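Local coordinates for fibronectin type III domain-containing protein (Simiduia agarivorans, PDB 6P2K) that probably hydrolyses the beta-1,4-glucan backbone of xyloglucan or related glucans, as a glycoside hydrolase family 74 enzyme, through a catalytic part built from seven-bladed beta-propellers, at residues E133-P138 against S161-V166; T155-S160 against S183-Y188; E580-F585 against R596-N601; V516-P521 against I573-T578; G257-N262 against F308-I313. All blocks are in the same frame, centred on the assembly; numbering follows the deposited sequence.

Interaction 1 (E133-P138 against S161-V166); sequences ETAAGP and STDRNV
Arg164 reaches across to 133-138 and is gripped at two points. Its NH2 meets Glu133 OE2 at 2.8 Å in a salt bridge, approaching from above the carboxylate plane, and the two side chains cross at about a right angle. Thr134 O lies in the guanidinium plane and takes two bonds side-on, from NE (3.1 Å) and from the same NH2, which should restrain rotation of the group. Its NH1 is served by two waters, one shared with Glu133 OE2 and one with Pro138 O. Glu133 OE1 turns to the backbone N of Ser101, so both carboxylate oxygens are engaged. The two loops, one leading into strand 139-144 and the other linking strand 152-155 to strand 166-171 in the next blade of the propeller, also meet by backbone in a single bridge between Ala136 and Asp163. Gly137 N gives a short bond of 2.7 Å to Thr162 O, and Arg164 N a longer one of 3.2 Å to Ala135 O. In Arg164, chi1 of 73° puts CG between its own backbone N and carbonyl carbon, 3.5 Å from Ala135 O. Arg164 CB rests 3.6 Å from Gly137 O. Beside the bridge, Ala135 CB touches Asp163 OD2 at 3.5 Å. The other oxygen, Asp163 OD1, accepts from Asn165 N in an Asx turn and also from Asn184 ND2.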
# COMPACT_ATOMS: atom_id res chain seq x y z
N GLU B 133 -38.35 -48.21 20.27
CA GLU B 133 -39.57 -48.11 19.49
C GLU B 133 -39.28 -48.38 18.01
O GLU B 133 -38.14 -48.34 17.55
CB GLU B 133 -40.20 -46.72 19.65
CG GLU B 133 -41.05 -46.56 20.91
CD GLU B 133 -41.87 -45.28 20.89
OE1 GLU B 133 -41.35 -44.22 21.31
OE2 GLU B 133 -43.04 -45.33 20.46
N THR B 134 -40.35 -48.66 17.26
CA THR B 134 -40.26 -48.84 15.82
C THR B 134 -41.26 -47.92 15.13
O THR B 134 -42.34 -47.64 15.67
CB THR B 134 -40.52 -50.30 15.40
OG1 THR B 134 -41.90 -50.63 15.60
CG2 THR B 134 -39.65 -51.26 16.19
N ALA B 135 -40.90 -47.46 13.94
CA ALA B 135 -41.82 -46.65 13.15
C ALA B 135 -43.07 -47.44 12.79
O ALA B 135 -44.19 -46.93 12.89
CB ALA B 135 -41.12 -46.13 11.89
N ALA B 136 -42.89 -48.69 12.38
CA ALA B 136 -44.03 -49.54 12.07
C ALA B 136 -44.77 -49.93 13.34
O ALA B 136 -44.16 -50.19 14.38
CB ALA B 136 -43.57 -50.80 11.32
N GLY B 137 -46.10 -49.95 13.25
CA GLY B 137 -46.92 -50.31 14.38
C GLY B 137 -48.37 -49.91 14.20
O GLY B 137 -48.77 -49.35 13.17
N PRO B 138 -49.20 -50.21 15.19
CA PRO B 138 -50.61 -49.83 15.11
C PRO B 138 -50.80 -48.34 15.30
O PRO B 138 -50.17 -47.72 16.17
CB PRO B 138 -51.26 -50.62 16.25
CG PRO B 138 -50.22 -51.62 16.71
CD PRO B 138 -48.90 -50.99 16.40
N SER B 161 -47.58 -53.70 10.44
CA SER B 161 -46.62 -53.66 9.33
C SER B 161 -46.34 -52.24 8.86
O SER B 161 -45.42 -52.04 8.06
CB SER B 161 -47.15 -54.49 8.16
OG SER B 161 -48.28 -53.87 7.54
N THR B 162 -47.11 -51.26 9.34
CA THR B 162 -47.23 -49.95 8.71
C THR B 162 -46.80 -48.82 9.63
O THR B 162 -46.90 -48.92 10.86
CB THR B 162 -48.66 -49.70 8.26
OG1 THR B 162 -49.53 -49.88 9.39
CG2 THR B 162 -49.06 -50.65 7.13
N ASP B 163 -46.35 -47.72 9.02
CA ASP B 163 -45.84 -46.58 9.77
C ASP B 163 -46.99 -45.82 10.43
O ASP B 163 -47.97 -45.45 9.77
CB ASP B 163 -45.05 -45.66 8.83
CG ASP B 163 -44.38 -44.51 9.56
OD1 ASP B 163 -45.10 -43.65 10.12
OD2 ASP B 163 -43.13 -44.47 9.59
N ARG B 164 -46.84 -45.55 11.73
CA ARG B 164 -47.91 -45.03 12.57
C ARG B 164 -47.71 -43.57 12.94
O ARG B 164 -48.47 -43.05 13.78
CB ARG B 164 -48.03 -45.88 13.83
CG ARG B 164 -46.89 -45.64 14.80
CD ARG B 164 -46.57 -46.85 15.66
NE ARG B 164 -45.23 -46.74 16.24
CZ ARG B 164 -44.94 -46.01 17.31
NH1 ARG B 164 -45.89 -45.32 17.93
NH2 ARG B 164 -43.69 -45.96 17.76
N ASN B 165 -46.73 -42.89 12.35
CA ASN B 165 -46.43 -41.51 12.71
C ASN B 165 -47.63 -40.61 12.47
O ASN B 165 -48.16 -40.55 11.35
CB ASN B 165 -45.22 -41.03 11.89
CG ASN B 165 -44.62 -39.75 12.44
OD1 ASN B 165 -45.05 -39.22 13.46
ND2 ASN B 165 -43.60 -39.25 11.75
N VAL B 166 -48.07 -39.92 13.52
CA VAL B 166 -49.15 -38.94 13.42
C VAL B 166 -48.53 -37.55 13.38
O VAL B 166 -47.66 -37.23 14.20
CB VAL B 166 -50.14 -39.07 14.60
CG1 VAL B 166 -51.19 -37.97 14.52
CG2 VAL B 166 -50.79 -40.44 14.60
O HOH W 1 -44.86 -43.33 19.81
O HOH W 2 -49.09 -45.42 17.58

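Interaction 2 (T155-S160 against S183-Y188)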
# COMPACT_ATOMS: atom_id res chain seq x y z
N THR B 155 -57.03 -47.10 19.52
CA THR B 155 -56.44 -47.60 18.29
C THR B 155 -57.33 -47.22 17.12
O THR B 155 -58.56 -47.36 17.20
CB THR B 155 -56.27 -49.13 18.35
OG1 THR B 155 -55.39 -49.48 19.42
CG2 THR B 155 -55.71 -49.66 17.03
N PHE B 156 -56.72 -46.71 16.04
CA PHE B 156 -57.46 -46.43 14.82
C PHE B 156 -56.93 -47.19 13.61
O PHE B 156 -57.50 -47.05 12.52
CB PHE B 156 -57.48 -44.92 14.53
CG PHE B 156 -56.12 -44.29 14.39
CD1 PHE B 156 -55.48 -44.25 13.16
CD2 PHE B 156 -55.50 -43.71 15.48
CE1 PHE B 156 -54.24 -43.66 13.02
CE2 PHE B 156 -54.25 -43.12 15.35
CZ PHE B 156 -53.62 -43.09 14.12
N ASP B 157 -55.88 -47.99 13.76
CA ASP B 157 -55.43 -48.88 12.70
C ASP B 157 -54.72 -50.06 13.34
O ASP B 157 -53.85 -49.88 14.19
CB ASP B 157 -54.50 -48.16 11.71
CG ASP B 157 -53.99 -49.08 10.62
OD1 ASP B 157 -52.94 -49.73 10.82
OD2 ASP B 157 -54.65 -49.16 9.56
N SER B 158 -55.10 -51.27 12.92
CA SER B 158 -54.63 -52.50 13.56
C SER B 158 -53.32 -53.02 12.98
O SER B 158 -52.68 -53.88 13.61
CB SER B 158 -55.69 -53.59 13.45
OG SER B 158 -56.99 -53.05 13.55
N ASN B 159 -52.91 -52.54 11.82
CA ASN B 159 -51.75 -53.10 11.15
C ASN B 159 -50.46 -52.65 11.82
O ASN B 159 -50.22 -51.45 11.99
CB ASN B 159 -51.75 -52.69 9.68
CG ASN B 159 -50.88 -53.59 8.84
OD1 ASN B 159 -50.09 -54.38 9.36
ND2 ASN B 159 -51.01 -53.48 7.52
N SER B 160 -49.63 -53.62 12.21
CA SER B 160 -48.31 -53.34 12.75
C SER B 160 -47.22 -53.38 11.68
O SER B 160 -46.06 -53.11 11.98
CB SER B 160 -47.96 -54.34 13.86
OG SER B 160 -48.06 -55.67 13.41
N SER B 183 -51.90 -38.70 9.35
CA SER B 183 -50.89 -39.69 9.69
C SER B 183 -50.34 -40.32 8.43
O SER B 183 -50.87 -40.14 7.33
CB SER B 183 -51.46 -40.76 10.63
OG SER B 183 -50.57 -41.86 10.73
N ASN B 184 -49.24 -41.06 8.59
CA ASN B 184 -48.81 -41.95 7.52
C ASN B 184 -49.81 -43.08 7.30
O ASN B 184 -49.76 -43.74 6.25
CB ASN B 184 -47.42 -42.52 7.82
CG ASN B 184 -46.32 -41.49 7.64
OD1 ASN B 184 -46.37 -40.64 6.74
ND2 ASN B 184 -45.30 -41.55 8.50
N LYS B 185 -50.70 -43.33 8.26
CA LYS B 185 -51.81 -44.24 8.03
C LYS B 185 -52.77 -43.68 6.99
O LYS B 185 -53.31 -44.42 6.16
CB LYS B 185 -52.55 -44.50 9.34
CG LYS B 185 -51.69 -45.07 10.46
CD LYS B 185 -51.01 -46.35 10.02
CE LYS B 185 -50.38 -47.08 11.19
NZ LYS B 185 -51.19 -48.24 11.64
N GLY B 186 -52.97 -42.37 7.01
CA GLY B 186 -53.97 -41.68 6.24
C GLY B 186 -54.68 -40.68 7.12
O GLY B 186 -54.32 -40.49 8.28
N VAL B 187 -55.70 -40.03 6.57
CA VAL B 187 -56.50 -39.07 7.32
C VAL B 187 -57.67 -39.81 7.95
O VAL B 187 -58.45 -40.46 7.25
CB VAL B 187 -56.97 -37.92 6.43
CG1 VAL B 187 -58.01 -37.09 7.16
CG2 VAL B 187 -55.80 -37.06 6.02
N TYR B 188 -57.79 -39.71 9.27
CA TYR B 188 -58.85 -40.35 10.02
C TYR B 188 -59.71 -39.28 10.69
O TYR B 188 -59.22 -38.21 11.05
CB TYR B 188 -58.29 -41.32 11.07
CG TYR B 188 -57.67 -42.56 10.47
CD1 TYR B 188 -56.44 -42.49 9.84
CD2 TYR B 188 -58.31 -43.79 10.53
CE1 TYR B 188 -55.86 -43.62 9.28
CE2 TYR B 188 -57.75 -44.92 9.98
CZ TYR B 188 -56.52 -44.83 9.35
OH TYR B 188 -55.95 -45.95 8.79
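Lys185 crosses from the turn before strand 187-190 to the loop 155-160, and its atoms meet apolar and then polar partners in order. CB lies 4.1 Å from Phe156 CE1, and CG comes closer to the same ring atom, at 3.9 Å. A bend at chi2 (-57°) turns CD toward the carboxylate of Asp157; CD lies 4.0 Å and CE 3.7 Å from Asp157 OD1. NZ ends 2.4 Å from Asp157 OD1, a salt bridge modelled so short that its exact length is doubtful, and makes a weak bond to Asn159 O. Gly137 O is a further acceptor for NZ. Asp157 OD1 also takes the backbone N of Asn159 from above the carboxylate plane, which closes an Asx turn and fixes the acceptor. The contact joins neighbouring blades of a beta-propeller: 155-160 follows the outermost strand of one, 152-155, while 183-188 spans the turn between strands 179-183 and 187-190 of the next and the start of the latter. There Ser183 OG accepts from Lys185 N in an ST turn, holding the base of the lysine. Beside it, Phe156 and Tyr188 form an edge-to-face pair with planes at 56°; Phe156 CD1 stands 3.7 Å above the tyrosine ring, over its centre. Phe156 O approaches Tyr188 CE2 at 3.3 Å, and Leu181 of strand 179-183 touches both rings.

Interaction 3 (E580-F585 against R596-N601)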
# COMPACT_ATOMS: atom_id res chain seq x y z
N GLU B 580 9.80 -31.55 22.60
CA GLU B 580 9.12 -31.56 21.31
C GLU B 580 9.41 -32.82 20.50
O GLU B 580 8.77 -33.01 19.46
CB GLU B 580 9.48 -30.31 20.50
CG GLU B 580 10.91 -30.23 19.99
CD GLU B 580 11.16 -28.95 19.20
OE1 GLU B 580 11.85 -28.05 19.72
OE2 GLU B 580 10.66 -28.84 18.06
N LYS B 581 10.31 -33.68 20.96
CA LYS B 581 10.58 -34.96 20.30
C LYS B 581 9.65 -36.08 20.74
O LYS B 581 9.82 -37.21 20.29
CB LYS B 581 12.03 -35.40 20.54
CG LYS B 581 13.10 -34.45 20.04
CD LYS B 581 14.47 -35.00 20.40
CE LYS B 581 15.52 -34.56 19.40
NZ LYS B 581 16.09 -33.23 19.76
N VAL B 582 8.69 -35.81 21.63
CA VAL B 582 7.79 -36.83 22.15
C VAL B 582 6.36 -36.36 21.94
O VAL B 582 6.04 -35.20 22.22
CB VAL B 582 8.05 -37.13 23.64
CG1 VAL B 582 7.01 -38.10 24.17
CG2 VAL B 582 9.45 -37.71 23.82
N VAL B 583 5.51 -37.26 21.45
CA VAL B 583 4.10 -36.96 21.21
C VAL B 583 3.27 -38.19 21.58
O VAL B 583 3.68 -39.32 21.34
CB VAL B 583 3.85 -36.53 19.75
CG1 VAL B 583 4.14 -37.67 18.79
CG2 VAL B 583 2.43 -36.02 19.57
N PHE B 584 2.11 -37.95 22.19
CA PHE B 584 1.14 -38.99 22.49
C PHE B 584 -0.14 -38.72 21.70
O PHE B 584 -0.41 -37.59 21.29
CB PHE B 584 0.81 -39.06 23.99
CG PHE B 584 2.01 -39.10 24.88
CD1 PHE B 584 2.62 -37.92 25.31
CD2 PHE B 584 2.52 -40.31 25.32
CE1 PHE B 584 3.72 -37.96 26.15
CE2 PHE B 584 3.63 -40.35 26.15
CZ PHE B 584 4.23 -39.17 26.57
N PHE B 585 -0.93 -39.77 21.51
CA PHE B 585 -2.26 -39.60 20.95
C PHE B 585 -3.10 -40.82 21.29
O PHE B 585 -2.57 -41.90 21.57
CB PHE B 585 -2.24 -39.35 19.44
CG PHE B 585 -1.80 -40.53 18.61
CD1 PHE B 585 -0.45 -40.79 18.40
CD2 PHE B 585 -2.73 -41.36 18.00
CE1 PHE B 585 -0.05 -41.86 17.63
CE2 PHE B 585 -2.33 -42.43 17.23
CZ PHE B 585 -0.99 -42.68 17.04
N ARG B 596 2.56 -43.60 21.79
CA ARG B 596 3.63 -42.66 22.07
C ARG B 596 4.66 -42.71 20.96
O ARG B 596 5.14 -43.80 20.61
CB ARG B 596 4.29 -42.95 23.42
CG ARG B 596 5.51 -42.10 23.72
CD ARG B 596 6.25 -42.66 24.92
NE ARG B 596 7.39 -41.86 25.35
CZ ARG B 596 8.62 -41.98 24.87
NH1 ARG B 596 8.88 -42.88 23.93
NH2 ARG B 596 9.60 -41.21 25.33
N GLY B 597 5.00 -41.55 20.41
CA GLY B 597 6.01 -41.44 19.37
C GLY B 597 7.21 -40.66 19.90
O GLY B 597 7.05 -39.69 20.63
N GLU B 598 8.40 -41.11 19.51
CA GLU B 598 9.65 -40.50 19.95
C GLU B 598 10.55 -40.27 18.74
O GLU B 598 10.88 -41.23 18.03
CB GLU B 598 10.35 -41.37 20.99
CG GLU B 598 11.61 -40.74 21.57
CD GLU B 598 12.32 -41.66 22.54
OE1 GLU B 598 13.27 -42.36 22.12
OE2 GLU B 598 11.93 -41.69 23.72
N GLN B 599 10.94 -39.02 18.52
CA GLN B 599 11.86 -38.70 17.44
C GLN B 599 13.28 -39.04 17.85
O GLN B 599 13.71 -38.76 18.97
CB GLN B 599 11.75 -37.21 17.09
CG GLN B 599 12.57 -36.80 15.88
CD GLN B 599 12.27 -35.38 15.44
OE1 GLN B 599 12.04 -34.49 16.27
NE2 GLN B 599 12.25 -35.15 14.13
N GLN B 600 14.02 -39.66 16.93
CA GLN B 600 15.37 -40.12 17.19
C GLN B 600 16.39 -39.08 16.72
O GLN B 600 16.04 -37.97 16.29
CB GLN B 600 15.61 -41.47 16.51
CG GLN B 600 14.58 -42.53 16.83
CD GLN B 600 14.46 -42.81 18.31
OE1 GLN B 600 13.35 -42.93 18.84
NE2 GLN B 600 15.60 -42.90 18.99
N ASN B 601 17.67 -39.44 16.80
CA ASN B 601 18.73 -38.54 16.36
C ASN B 601 18.66 -38.29 14.86
O ASN B 601 18.70 -37.14 14.40
CB ASN B 601 20.09 -39.12 16.74
CG ASN B 601 20.40 -38.97 18.22
OD1 ASN B 601 20.16 -37.92 18.81
ND2 ASN B 601 20.92 -40.03 18.83
O HOH W 3 9.99 -32.98 16.92
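Strands 582-585 and 596-599 run antiparallel with axes 4.7 Å apart, and Val583 and Gly597 form a hydrogen-bonded pair. Val583 N bonds to Gly597 O at 3.0 Å. In return, Gly597 N bonds to Val583 O at 2.8 Å. A third bond, Gln599 N to Lys581 O, carries the pairing to the strand ends. Val582 with Glu598 and Phe584 with Arg596 are non-hydrogen-bonded pairs that share one face of the sheet. On that face Arg596 lies alongside Phe584, both pointing the same way, with Arg596 CG 3.5 Å from Phe584 CE2. CG is anti to the backbone N (chi1 174°), and the extended chain beyond it carries the guanidinium past Val582, whose CG2 touches NH2 at 3.8 Å. The strands form a beta hairpin at the middle of a propeller blade, between strands 567-575 and 605-615. The guanidinium then grips Glu598 end-on within its own strand: NH1 and NH2 both bond to OE2, which lies in the guanidinium plane, the NH2 bond being 2.9 Å. Glu656 takes NE in a salt bridge, so Arg596 is shared between two acids. On the other face Val583 packs against Ile573, Trp605 and Phe607, with its CG1 4.0 Å from Gly597 O. At the hairpin's open end Lys581 CB meets Gln599 CB at 3.9 Å, and a water links Glu580 O to Gln599 OE1.

Interaction 4 (V516-P521 against I573-T578); sequences VSPANP and IAPHPT
Pro575 wedges its ring against Val516, Ser517 and Pro518, where two antiparallel sheets of a beta-propeller come together: strands 511-516 and 567-575 are the first, inner strands of successive blades. This is the tight part. CG of Pro575 lies 3.6 Å from Val516 O, while CB touches both Ser517 CA and Pro518 CD, the latter at 3.8 Å. The two proline rings cross at about a right angle and meet through CD of Pro518 and CB of Pro575. Ala515 backs Pro575 from strand 511-516, and Asp513 of that strand, a zinc ligand, accepts the backbone N of Ile573. Farther along, the loops 518-519 and 577-578 run nearly side by side on the more exposed side, where side chains meet mainly backbone atoms. Pro518 CB approaches Pro577 O at 3.9 Å, and Ala519 CB rests on the carbonyl group of Thr578. One water joins the two segments: it lies 2.6 Å from Ser517 OG and donates to His576 O. Each loop is braced from within, on one side by Ser517 OG, which accepts from Asn520 N in an ST motif. On the other, Thr578 N lies in the imidazole plane of His576 and donates to ND1 at 3.1 Å.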
# COMPACT_ATOMS: atom_id res chain seq x y z
N VAL B 516 -0.78 -28.34 18.64
CA VAL B 516 0.45 -27.57 18.63
C VAL B 516 1.33 -28.02 19.79
O VAL B 516 0.84 -28.27 20.91
CB VAL B 516 0.14 -26.06 18.73
CG1 VAL B 516 1.40 -25.25 18.77
CG2 VAL B 516 -0.73 -25.63 17.55
N SER B 517 2.62 -28.15 19.54
CA SER B 517 3.56 -28.53 20.60
C SER B 517 3.73 -27.39 21.58
O SER B 517 4.13 -26.29 21.18
CB SER B 517 4.91 -28.90 20.00
OG SER B 517 5.96 -28.74 20.95
N PRO B 518 3.45 -27.59 22.88
CA PRO B 518 3.71 -26.51 23.85
C PRO B 518 5.18 -26.18 23.98
O PRO B 518 5.52 -25.03 24.29
CB PRO B 518 3.14 -27.07 25.16
CG PRO B 518 2.17 -28.13 24.74
CD PRO B 518 2.76 -28.73 23.49
N ALA B 519 6.08 -27.14 23.74
CA ALA B 519 7.51 -26.87 23.84
C ALA B 519 8.00 -26.03 22.67
O ALA B 519 8.98 -25.30 22.81
CB ALA B 519 8.29 -28.19 23.91
N ASN B 520 7.33 -26.13 21.52
CA ASN B 520 7.71 -25.37 20.33
C ASN B 520 6.44 -25.04 19.57
O ASN B 520 6.02 -25.78 18.66
CB ASN B 520 8.69 -26.16 19.45
CG ASN B 520 9.09 -25.40 18.20
OD1 ASN B 520 8.74 -24.24 18.02
ND2 ASN B 520 9.84 -26.07 17.32
N PRO B 521 5.79 -23.93 19.91
CA PRO B 521 4.48 -23.61 19.31
C PRO B 521 4.53 -23.31 17.82
O PRO B 521 3.48 -23.01 17.24
CB PRO B 521 4.01 -22.39 20.11
CG PRO B 521 5.27 -21.77 20.63
CD PRO B 521 6.21 -22.92 20.90
N ILE B 573 -4.47 -35.53 20.02
CA ILE B 573 -3.01 -35.55 20.02
C ILE B 573 -2.53 -34.72 21.19
O ILE B 573 -2.97 -33.58 21.38
CB ILE B 573 -2.44 -35.01 18.70
CG1 ILE B 573 -2.91 -35.87 17.52
CG2 ILE B 573 -0.92 -34.98 18.75
CD1 ILE B 573 -2.51 -35.30 16.16
N ALA B 574 -1.63 -35.29 22.00
CA ALA B 574 -1.10 -34.65 23.20
C ALA B 574 0.41 -34.57 23.08
O ALA B 574 1.13 -35.49 23.51
CB ALA B 574 -1.52 -35.41 24.46
N PRO B 575 0.95 -33.50 22.51
CA PRO B 575 2.41 -33.34 22.46
C PRO B 575 2.98 -33.15 23.85
O PRO B 575 2.34 -32.58 24.74
CB PRO B 575 2.61 -32.08 21.60
CG PRO B 575 1.29 -31.88 20.88
CD PRO B 575 0.26 -32.38 21.85
N HIS B 576 4.20 -33.64 24.03
CA HIS B 576 4.85 -33.59 25.33
C HIS B 576 5.04 -32.13 25.75
O HIS B 576 5.39 -31.28 24.92
CB HIS B 576 6.20 -34.31 25.26
CG HIS B 576 6.83 -34.56 26.60
ND1 HIS B 576 7.37 -33.56 27.37
CD2 HIS B 576 7.02 -35.71 27.29
CE1 HIS B 576 7.86 -34.08 28.48
NE2 HIS B 576 7.66 -35.38 28.46
N PRO B 577 4.79 -31.80 27.02
CA PRO B 577 4.77 -30.38 27.41
C PRO B 577 6.13 -29.69 27.34
O PRO B 577 6.17 -28.47 27.16
CB PRO B 577 4.24 -30.41 28.85
CG PRO B 577 4.51 -31.80 29.33
CD PRO B 577 4.36 -32.68 28.12
N THR B 578 7.24 -30.43 27.47
CA THR B 578 8.56 -29.82 27.44
C THR B 578 9.53 -30.45 26.46
O THR B 578 10.62 -29.89 26.26
CB THR B 578 9.21 -29.85 28.84
OG1 THR B 578 9.45 -31.21 29.23
CG2 THR B 578 8.31 -29.18 29.87
O HOH W 4 5.88 -30.93 22.41

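Interaction 5 (G257-N262 against F308-I313)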
# COMPACT_ATOMS: atom_id res chain seq x y z
N GLY B 257 -51.30 -25.49 -8.04
CA GLY B 257 -51.05 -24.46 -9.03
C GLY B 257 -50.52 -23.17 -8.42
O GLY B 257 -51.21 -22.52 -7.63
N GLY B 258 -49.30 -22.80 -8.78
CA GLY B 258 -48.63 -21.66 -8.19
C GLY B 258 -47.57 -22.02 -7.17
O GLY B 258 -46.80 -21.13 -6.76
N LEU B 259 -47.50 -23.28 -6.75
CA LEU B 259 -46.44 -23.74 -5.87
C LEU B 259 -45.28 -24.29 -6.68
O LEU B 259 -45.47 -24.83 -7.78
CB LEU B 259 -46.96 -24.82 -4.92
CG LEU B 259 -48.06 -24.44 -3.93
CD1 LEU B 259 -48.68 -25.69 -3.32
CD2 LEU B 259 -47.51 -23.53 -2.85
N GLU B 260 -44.08 -24.14 -6.14
CA GLU B 260 -42.91 -24.78 -6.74
C GLU B 260 -43.13 -26.28 -6.81
O GLU B 260 -43.67 -26.89 -5.88
CB GLU B 260 -41.66 -24.48 -5.92
CG GLU B 260 -40.94 -23.19 -6.30
CD GLU B 260 -39.71 -22.96 -5.45
OE1 GLU B 260 -39.28 -21.80 -5.31
OE2 GLU B 260 -39.17 -23.95 -4.92
N GLY B 261 -42.73 -26.88 -7.93
CA GLY B 261 -42.87 -28.31 -8.08
C GLY B 261 -41.86 -29.08 -7.24
O GLY B 261 -40.80 -28.57 -6.88
N ASN B 262 -42.22 -30.32 -6.92
CA ASN B 262 -41.31 -31.29 -6.32
C ASN B 262 -40.76 -30.79 -4.98
O ASN B 262 -39.55 -30.68 -4.78
CB ASN B 262 -40.18 -31.63 -7.29
CG ASN B 262 -39.41 -32.87 -6.89
OD1 ASN B 262 -39.99 -33.85 -6.40
ND2 ASN B 262 -38.10 -32.85 -7.10
N PHE B 308 -58.26 -19.69 -6.07
CA PHE B 308 -57.24 -19.79 -5.04
C PHE B 308 -55.90 -19.36 -5.64
O PHE B 308 -55.68 -19.48 -6.85
CB PHE B 308 -57.14 -21.20 -4.46
CG PHE B 308 -56.44 -22.19 -5.34
CD1 PHE B 308 -57.14 -22.93 -6.28
CD2 PHE B 308 -55.06 -22.39 -5.24
CE1 PHE B 308 -56.49 -23.85 -7.09
CE2 PHE B 308 -54.41 -23.30 -6.05
CZ PHE B 308 -55.13 -24.03 -6.98
N TYR B 309 -55.01 -18.88 -4.77
CA TYR B 309 -53.67 -18.52 -5.19
C TYR B 309 -52.71 -18.69 -4.02
O TYR B 309 -53.11 -18.59 -2.86
CB TYR B 309 -53.60 -17.09 -5.74
CG TYR B 309 -54.06 -16.00 -4.79
CD1 TYR B 309 -55.41 -15.73 -4.62
CD2 TYR B 309 -53.14 -15.23 -4.08
CE1 TYR B 309 -55.83 -14.73 -3.75
CE2 TYR B 309 -53.55 -14.24 -3.22
CZ TYR B 309 -54.90 -13.99 -3.06
OH TYR B 309 -55.32 -12.99 -2.20
N TRP B 310 -51.45 -18.96 -4.35
CA TRP B 310 -50.38 -19.08 -3.37
C TRP B 310 -49.43 -17.90 -3.52
O TRP B 310 -49.11 -17.48 -4.63
CB TRP B 310 -49.62 -20.39 -3.54
CG TRP B 310 -50.41 -21.61 -3.19
CD1 TRP B 310 -51.06 -22.44 -4.06
CD2 TRP B 310 -50.62 -22.15 -1.88
NE1 TRP B 310 -51.67 -23.46 -3.37
CE2 TRP B 310 -51.41 -23.31 -2.03
CE3 TRP B 310 -50.21 -21.78 -0.60
CZ2 TRP B 310 -51.81 -24.09 -0.95
CZ3 TRP B 310 -50.61 -22.55 0.48
CH2 TRP B 310 -51.40 -23.69 0.29
N GLU B 311 -48.97 -17.38 -2.39
CA GLU B 311 -48.06 -16.24 -2.37
C GLU B 311 -46.92 -16.53 -1.40
O GLU B 311 -47.15 -17.05 -0.30
CB GLU B 311 -48.79 -14.96 -1.96
CG GLU B 311 -47.88 -13.79 -1.62
CD GLU B 311 -48.66 -12.60 -1.09
OE1 GLU B 311 -48.08 -11.50 -0.98
OE2 GLU B 311 -49.86 -12.77 -0.77
N LYS B 312 -45.70 -16.21 -1.81
CA LYS B 312 -44.55 -16.35 -0.92
C LYS B 312 -44.51 -15.14 0.01
O LYS B 312 -44.29 -14.01 -0.43
CB LYS B 312 -43.26 -16.46 -1.73
CG LYS B 312 -42.93 -17.88 -2.16
CD LYS B 312 -41.45 -18.05 -2.44
CE LYS B 312 -41.20 -19.32 -3.24
NZ LYS B 312 -39.74 -19.54 -3.48
N ILE B 313 -44.75 -15.38 1.30
CA ILE B 313 -44.65 -14.31 2.29
C ILE B 313 -43.26 -14.22 2.90
O ILE B 313 -42.99 -13.28 3.67
CB ILE B 313 -45.71 -14.49 3.39
CG1 ILE B 313 -45.51 -15.82 4.12
CG2 ILE B 313 -47.11 -14.43 2.79
CD1 ILE B 313 -46.25 -15.91 5.43
O HOH W 5 -51.22 -19.42 -7.24
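Gly257 opens the contact with its carbonyl oxygen, which points between two aromatic side chains of strand 308-312. Gly257 O lies 3.6 Å from Trp310 CD1, at the edge of the indole and in its plane, and 3.7 Å from Phe308 CE2. A water donates to the same oxygen and accepts from Trp310 N, tying the loop to the strand backbone. Gly258 turns the chain with a positive phi (104°), and its O comes no closer than 4.3 Å to Trp310 CB. Leu259 follows, over the indole. Leu259 CG stands 3.6 Å from the centroid of the five-membered ring and 11° off its normal, a CH-pi contact. CD2 comes down at 3.5 Å from CG of Trp310, offset toward the rim. The loop 257-262 links strands 253-254 and 265-270 of successive propeller blades, and it lies along the outermost strand, 304-314, of the second blade. Further partners hold Trp310: NE1 donates to Val255 O, Leu283 touches the side chain, and Phe297 meets it edge-to-face. Glu260 ends the contact. Its OE1 forms a salt bridge of 2.9 Å with Lys312 NZ, which arrives from above the carboxylate plane as the two extended chains cross at about a right angle. OE2 pairs with Arg263, and Phe290 O also receives Lys312 NZ, so each charge has a second partner.

Interactions 1 and 2 touch and alternate along the chain, joining the same two blades: Asp163 and Asn165 of interaction 1 bond to Asn184 and Ser183 of interaction 2. The first is a surface contact dominated by backbone carbonyls and an arginine, the second a buried one of lysine and aromatic rings. Interactions 3 and 4, both partly buried, form another pair, about 10 Å apart between centres, sharing a sheet through neighbouring strands 567-575 and 582-588. Interaction 3 is regular pairing within a blade, whereas interaction 4 joins blades by proline packing and water. Interaction 5, again between blades and at the surface, touches none of the others; it combines CH-pi packing with a salt bridge.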